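Local coordinates for protein VIN1 (Oscarella pearsei, PDB 6BFI) that binds actin filaments as a vinculin homolog of a sponge and may play a role in cell-cell adhesion, at residues L647-L658 with Q697-Y708. Residues are numbered along the deposited sequence; the frame is centred on the assembly and turned at random.
Sequences LPAEMQEAEEML and QMARKMAMMSKY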
# COMPACT_ATOMS: atom_id res chain seq x y z
N LEU A 647 -7.03 -19.87 -33.25
CA LEU A 647 -7.86 -19.67 -32.06
C LEU A 647 -9.23 -20.33 -32.22
O LEU A 647 -9.77 -20.37 -33.33
CB LEU A 647 -8.03 -18.18 -31.77
CG LEU A 647 -6.81 -17.41 -31.28
CD1 LEU A 647 -7.18 -15.97 -30.97
CD2 LEU A 647 -6.20 -18.08 -30.06
N PRO A 648 -9.78 -20.83 -31.12
CA PRO A 648 -11.15 -21.34 -31.16
C PRO A 648 -12.14 -20.22 -31.47
O PRO A 648 -11.84 -19.04 -31.34
CB PRO A 648 -11.37 -21.91 -29.75
CG PRO A 648 -10.36 -21.20 -28.91
CD PRO A 648 -9.17 -20.98 -29.79
N ALA A 649 -13.35 -20.63 -31.88
CA ALA A 649 -14.36 -19.65 -32.28
C ALA A 649 -14.69 -18.69 -31.15
O ALA A 649 -14.97 -17.51 -31.40
CB ALA A 649 -15.62 -20.37 -32.76
N GLU A 650 -14.66 -19.16 -29.91
CA GLU A 650 -14.98 -18.31 -28.77
C GLU A 650 -13.95 -17.20 -28.61
O GLU A 650 -14.29 -16.01 -28.58
CB GLU A 650 -15.07 -19.17 -27.50
CG GLU A 650 -16.19 -18.79 -26.55
CD GLU A 650 -16.38 -19.82 -25.45
OE1 GLU A 650 -15.61 -20.80 -25.40
OE2 GLU A 650 -17.31 -19.65 -24.64
N MET A 651 -12.67 -17.58 -28.50
CA MET A 651 -11.62 -16.58 -28.33
C MET A 651 -11.42 -15.75 -29.58
O MET A 651 -10.95 -14.61 -29.49
CB MET A 651 -10.32 -17.27 -27.93
CG MET A 651 -10.43 -18.14 -26.69
SD MET A 651 -10.87 -17.22 -25.20
CE MET A 651 -12.62 -17.58 -25.06
N GLN A 652 -11.77 -16.29 -30.75
CA GLN A 652 -11.69 -15.50 -31.98
C GLN A 652 -12.76 -14.41 -32.00
O GLN A 652 -12.47 -13.25 -32.32
CB GLN A 652 -11.83 -16.41 -33.20
CG GLN A 652 -12.13 -15.68 -34.50
CD GLN A 652 -10.98 -14.82 -34.98
OE1 GLN A 652 -9.83 -15.02 -34.59
NE2 GLN A 652 -11.29 -13.85 -35.84
N GLU A 653 -14.00 -14.77 -31.65
CA GLU A 653 -15.05 -13.76 -31.54
C GLU A 653 -14.70 -12.73 -30.47
O GLU A 653 -14.96 -11.53 -30.65
CB GLU A 653 -16.38 -14.42 -31.22
CG GLU A 653 -17.53 -13.44 -31.05
CD GLU A 653 -18.81 -14.11 -30.58
OE1 GLU A 653 -18.87 -15.36 -30.60
OE2 GLU A 653 -19.75 -13.38 -30.19
N ALA A 654 -14.09 -13.17 -29.37
CA ALA A 654 -13.65 -12.21 -28.35
C ALA A 654 -12.54 -11.31 -28.86
O ALA A 654 -12.47 -10.14 -28.48
CB ALA A 654 -13.21 -12.96 -27.09
N GLU A 655 -11.67 -11.83 -29.73
CA GLU A 655 -10.65 -10.99 -30.36
C GLU A 655 -11.29 -9.92 -31.23
O GLU A 655 -10.93 -8.74 -31.16
CB GLU A 655 -9.69 -11.85 -31.19
CG GLU A 655 -8.56 -12.48 -30.39
CD GLU A 655 -7.36 -11.56 -30.26
OE1 GLU A 655 -7.06 -10.82 -31.22
OE2 GLU A 655 -6.73 -11.57 -29.18
N GLU A 656 -12.26 -10.32 -32.07
CA GLU A 656 -12.95 -9.34 -32.90
C GLU A 656 -13.68 -8.31 -32.06
O GLU A 656 -13.74 -7.13 -32.43
CB GLU A 656 -13.91 -10.05 -33.85
CG GLU A 656 -13.23 -10.83 -34.96
CD GLU A 656 -14.19 -11.20 -36.07
OE1 GLU A 656 -15.35 -10.75 -36.03
OE2 GLU A 656 -13.77 -11.93 -37.00
N MET A 657 -14.25 -8.73 -30.93
CA MET A 657 -14.92 -7.78 -30.05
C MET A 657 -13.94 -6.79 -29.45
O MET A 657 -14.19 -5.58 -29.42
CB MET A 657 -15.68 -8.52 -28.94
CG MET A 657 -16.93 -9.25 -29.40
SD MET A 657 -17.98 -9.70 -28.01
CE MET A 657 -16.81 -10.49 -26.92
N LEU A 658 -12.80 -7.29 -28.95
CA LEU A 658 -11.84 -6.43 -28.26
C LEU A 658 -11.03 -5.56 -29.21
O LEU A 658 -10.41 -4.59 -28.76
CB LEU A 658 -10.90 -7.28 -27.40
CG LEU A 658 -11.55 -7.87 -26.14
CD1 LEU A 658 -10.53 -8.64 -25.32
CD2 LEU A 658 -12.19 -6.76 -25.31
N GLN A 697 -5.65 -13.99 -23.13
CA GLN A 697 -6.71 -14.99 -23.09
C GLN A 697 -7.74 -14.66 -22.01
O GLN A 697 -8.95 -14.78 -22.24
CB GLN A 697 -6.10 -16.38 -22.84
CG GLN A 697 -7.09 -17.53 -22.91
CD GLN A 697 -7.33 -18.02 -24.32
OE1 GLN A 697 -7.20 -17.27 -25.29
NE2 GLN A 697 -7.69 -19.30 -24.45
N MET A 698 -7.27 -14.22 -20.84
CA MET A 698 -8.19 -13.85 -19.76
C MET A 698 -9.06 -12.67 -20.16
O MET A 698 -10.24 -12.62 -19.80
CB MET A 698 -7.40 -13.55 -18.49
CG MET A 698 -8.26 -13.39 -17.25
SD MET A 698 -7.27 -13.18 -15.75
CE MET A 698 -6.09 -14.51 -15.94
N ALA A 699 -8.49 -11.71 -20.89
CA ALA A 699 -9.29 -10.58 -21.37
C ALA A 699 -10.37 -11.04 -22.34
O ALA A 699 -11.53 -10.62 -22.23
CB ALA A 699 -8.38 -9.54 -22.02
N ARG A 700 -10.00 -11.90 -23.29
CA ARG A 700 -10.99 -12.45 -24.22
C ARG A 700 -12.12 -13.14 -23.46
O ARG A 700 -13.31 -12.87 -23.70
CB ARG A 700 -10.31 -13.44 -25.17
CG ARG A 700 -9.16 -12.87 -25.99
CD ARG A 700 -8.55 -13.93 -26.89
NE ARG A 700 -7.34 -13.46 -27.56
CZ ARG A 700 -6.11 -13.89 -27.28
NH1 ARG A 700 -5.92 -14.81 -26.34
NH2 ARG A 700 -5.07 -13.40 -27.95
N LYS A 701 -11.77 -14.02 -22.52
CA LYS A 701 -12.78 -14.72 -21.74
C LYS A 701 -13.67 -13.75 -20.97
O LYS A 701 -14.89 -13.95 -20.89
CB LYS A 701 -12.10 -15.70 -20.78
CG LYS A 701 -11.35 -16.84 -21.48
CD LYS A 701 -10.60 -17.69 -20.47
CE LYS A 701 -9.94 -18.89 -21.14
NZ LYS A 701 -10.94 -19.79 -21.76
N MET A 702 -13.09 -12.69 -20.42
CA MET A 702 -13.88 -11.73 -19.65
C MET A 702 -14.85 -10.97 -20.55
O MET A 702 -15.98 -10.66 -20.14
CB MET A 702 -12.97 -10.77 -18.89
CG MET A 702 -13.70 -9.82 -17.96
SD MET A 702 -14.43 -10.63 -16.51
CE MET A 702 -12.97 -11.06 -15.58
N ALA A 703 -14.42 -10.66 -21.78
CA ALA A 703 -15.34 -10.05 -22.74
C ALA A 703 -16.49 -11.00 -23.08
O ALA A 703 -17.65 -10.57 -23.18
CB ALA A 703 -14.58 -9.66 -24.01
N MET A 704 -16.18 -12.29 -23.25
CA MET A 704 -17.25 -13.26 -23.46
C MET A 704 -18.21 -13.29 -22.28
O MET A 704 -19.43 -13.38 -22.47
CB MET A 704 -16.66 -14.65 -23.70
CG MET A 704 -15.79 -14.74 -24.94
SD MET A 704 -16.59 -14.01 -26.38
CE MET A 704 -18.01 -15.08 -26.57
N MET A 705 -17.69 -13.19 -21.05
CA MET A 705 -18.56 -13.12 -19.89
C MET A 705 -19.48 -11.91 -19.97
O MET A 705 -20.68 -12.01 -19.71
CB MET A 705 -17.75 -13.08 -18.59
CG MET A 705 -18.64 -12.75 -17.38
SD MET A 705 -17.83 -12.69 -15.77
CE MET A 705 -17.26 -14.38 -15.63
N SER A 706 -18.92 -10.75 -20.31
CA SER A 706 -19.74 -9.56 -20.49
C SER A 706 -20.89 -9.83 -21.45
O SER A 706 -22.06 -9.54 -21.15
CB SER A 706 -18.88 -8.40 -21.00
OG SER A 706 -19.69 -7.28 -21.33
N LYS A 707 -20.58 -10.42 -22.61
CA LYS A 707 -21.62 -10.75 -23.58
C LYS A 707 -22.66 -11.69 -22.99
O LYS A 707 -23.86 -11.57 -23.28
CB LYS A 707 -20.99 -11.36 -24.83
CG LYS A 707 -21.99 -11.86 -25.86
CD LYS A 707 -21.30 -12.28 -27.15
CE LYS A 707 -22.27 -12.93 -28.11
NZ LYS A 707 -22.80 -14.22 -27.58
N TYR A 708 -22.24 -12.63 -22.14
CA TYR A 708 -23.17 -13.61 -21.60
C TYR A 708 -24.06 -13.04 -20.51
O TYR A 708 -25.22 -13.45 -20.39
CB TYR A 708 -22.40 -14.83 -21.09
CG TYR A 708 -21.66 -15.56 -22.18
CD1 TYR A 708 -22.13 -15.57 -23.49
CD2 TYR A 708 -20.47 -16.24 -21.91
CE1 TYR A 708 -21.45 -16.23 -24.49
CE2 TYR A 708 -19.78 -16.90 -22.91
CZ TYR A 708 -20.28 -16.90 -24.20
OH TYR A 708 -19.60 -17.56 -25.19
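The side chain of R700 starts against A654 and ends in the carboxylate of E655. R700 CB packs on A654 CB at 3.5 Å, with M651 SD close by. CG stays over the same methyl, and R700 CD lies 3.6 Å from M651 O. Extended from CG to NE, the chain delivers a guanidinium that grips E655 side-on: R700 NE lies 2.6 Å from E655 OE2, on its anti lone pair, and NH2 meets that oxygen from above the carboxylate plane, the two planes 45° apart. E655 bends back at chi2 (-86°) to meet it, and its OE1 pairs with R659. NH1 donates to Q697 OE1, while L647 CD1 lies over one face, toward its rim. With an alanine here, E655 OE2 would probably lose both these donors and Q697 OE1 the NH1 bond. Beyond A654, methionines interlock: M651 fits among Q697, R700, K701 and M704, and M704 among E650, E653, A654 and M657, M704 SD 3.6 Å from M657 CE. At the far end Y708 OH donates to E650 OE2, also salt-bridged to R724. With axes 8.6 Å apart at 86°, this is a near-perpendicular helix crossing, locked by two reciprocal methionine knobs, in the all-helical vinculin fold.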